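Local coordinates for protein phosphatidylserine synthase (Haemophilus influenzae, PDB 3HSI) that belongs to the phospholipase D superfamily and probably acts in phospholipid metabolism, at residues C[106-111]-C[202-207]. Residues are numbered along the deposited sequence; the frame is centred on the assembly and turned at random.
Sequences TNADWY and YPLDVT
Tyr111 lies alongside Leu204, both side chains pointing the same way. Leu204 CB meets the edge of the tyrosine ring near its plane, 3.9 Å from Tyr111 CD2. At the root of the same side chain, Tyr111 CB packs on Asp205 CB at 3.8 Å. One turn earlier on the helix, Ala108 CB rests 4.2 Å from Leu204 CD2. Ala108 O and Leu204 O, both acceptors, approach to 3.4 Å without bonding.

Tyr111 CG sits beside its own backbone N (chi1 -51°), bringing the ring back along the helix; one face lies over Asn107 O, 3.2 Å from the plane. The ring also stacks with Phe127, and its OH is hydrogen-bonded to Trp60 O. The Asp205 carboxylate leads away from 106-111, but OD1 forms a salt bridge with Arg115, one turn further along the same helix. OD2 accepts from the backbone N of Met126 and Phe127.

Thr106 and Asp109 form a capping box that closes the start of helix 107-118. Asp109 N donates to Thr106 OG1 at 3.1 Å, nearly straight at 165°. Thr106 N donates to Asp109 OD2 on its anti side, 33° out of the carboxylate plane. No hydrogen bond crosses between 106-111 and 202-207, so their join is apolar; one turn on, the Asp205-Arg115 salt bridge also holds the loop to the helix.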
# COMPACT_ATOMS: atom_id res chain seq x y z
N THR C 106 21.65 13.03 10.82
CA THR C 106 20.22 12.86 10.93
C THR C 106 19.77 13.41 12.27
O THR C 106 20.56 13.61 13.19
CB THR C 106 19.82 11.38 10.86
OG1 THR C 106 20.35 10.72 12.00
CG2 THR C 106 20.37 10.72 9.57
N ASN C 107 18.47 13.63 12.37
CA ASN C 107 17.85 13.99 13.64
C ASN C 107 18.24 13.04 14.78
O ASN C 107 18.63 13.51 15.87
CB ASN C 107 16.34 14.12 13.46
CG ASN C 107 15.97 15.33 12.60
OD1 ASN C 107 16.78 16.26 12.43
ND2 ASN C 107 14.75 15.34 12.08
N ALA C 108 18.17 11.73 14.52
CA ALA C 108 18.64 10.72 15.50
C ALA C 108 20.11 10.95 15.93
O ALA C 108 20.43 10.95 17.12
CB ALA C 108 18.42 9.27 14.96
N ASP C 109 21.00 11.20 14.98
CA ASP C 109 22.40 11.47 15.33
C ASP C 109 22.47 12.66 16.28
O ASP C 109 23.17 12.62 17.29
CB ASP C 109 23.26 11.74 14.09
CG ASP C 109 23.37 10.55 13.19
OD1 ASP C 109 23.41 9.42 13.71
OD2 ASP C 109 23.43 10.74 11.95
N TRP C 110 21.70 13.70 15.97
CA TRP C 110 21.65 14.90 16.81
C TRP C 110 21.06 14.67 18.24
O TRP C 110 21.58 15.22 19.22
CB TRP C 110 20.98 16.07 16.03
CG TRP C 110 20.71 17.32 16.84
CD1 TRP C 110 21.63 18.22 17.29
CD2 TRP C 110 19.43 17.79 17.28
NE1 TRP C 110 21.00 19.23 18.00
CE2 TRP C 110 19.65 18.99 18.01
CE3 TRP C 110 18.11 17.33 17.12
CZ2 TRP C 110 18.61 19.72 18.58
CZ3 TRP C 110 17.07 18.08 17.68
CH2 TRP C 110 17.33 19.25 18.41
N TYR C 111 20.02 13.86 18.37
CA TYR C 111 19.49 13.55 19.68
C TYR C 111 20.58 12.92 20.56
O TYR C 111 20.70 13.30 21.72
CB TYR C 111 18.26 12.63 19.63
CG TYR C 111 17.12 13.02 18.70
CD1 TYR C 111 16.69 14.35 18.58
CD2 TYR C 111 16.44 12.03 17.95
CE1 TYR C 111 15.64 14.70 17.72
CE2 TYR C 111 15.39 12.37 17.09
CZ TYR C 111 15.00 13.71 16.99
OH TYR C 111 13.96 14.05 16.15
N TYR C 202 11.97 2.04 19.62
CA TYR C 202 13.33 2.12 20.14
C TYR C 202 13.77 3.54 20.40
O TYR C 202 13.34 4.45 19.67
CB TYR C 202 14.31 1.49 19.15
CG TYR C 202 14.14 -0.01 19.09
CD1 TYR C 202 14.90 -0.83 19.91
CD2 TYR C 202 13.19 -0.59 18.24
CE1 TYR C 202 14.72 -2.20 19.89
CE2 TYR C 202 13.01 -1.96 18.21
CZ TYR C 202 13.78 -2.76 19.03
OH TYR C 202 13.65 -4.12 19.03
N PRO C 203 14.61 3.74 21.44
CA PRO C 203 15.16 5.06 21.72
C PRO C 203 16.03 5.49 20.55
O PRO C 203 16.79 4.69 20.01
CB PRO C 203 16.02 4.85 22.98
CG PRO C 203 16.27 3.39 23.04
CD PRO C 203 15.11 2.72 22.39
N LEU C 204 15.88 6.73 20.12
CA LEU C 204 16.68 7.27 19.05
C LEU C 204 17.88 8.06 19.56
O LEU C 204 18.76 8.43 18.77
CB LEU C 204 15.83 8.17 18.15
CG LEU C 204 14.80 7.43 17.30
CD1 LEU C 204 13.80 8.42 16.80
CD2 LEU C 204 15.41 6.61 16.16
N ASP C 205 17.93 8.30 20.87
CA ASP C 205 19.02 9.08 21.43
C ASP C 205 20.14 8.20 22.01
O ASP C 205 20.81 8.60 22.93
CB ASP C 205 18.49 10.08 22.48
CG ASP C 205 17.65 9.41 23.57
OD1 ASP C 205 17.61 8.15 23.65
OD2 ASP C 205 17.04 10.16 24.37
N VAL C 206 20.29 6.99 21.47
CA VAL C 206 21.45 6.16 21.77
C VAL C 206 22.13 5.74 20.49
O VAL C 206 21.50 5.68 19.43
CB VAL C 206 21.10 4.84 22.58
CG1 VAL C 206 20.58 5.16 23.97
CG2 VAL C 206 20.13 3.95 21.81
N THR C 207 23.41 5.36 20.61
CA THR C 207 24.25 5.04 19.46
C THR C 207 23.89 3.68 18.87
O THR C 207 23.93 3.48 17.66
CB THR C 207 25.77 5.07 19.82
OG1 THR C 207 26.01 4.22 20.95
CG2 THR C 207 26.21 6.47 20.19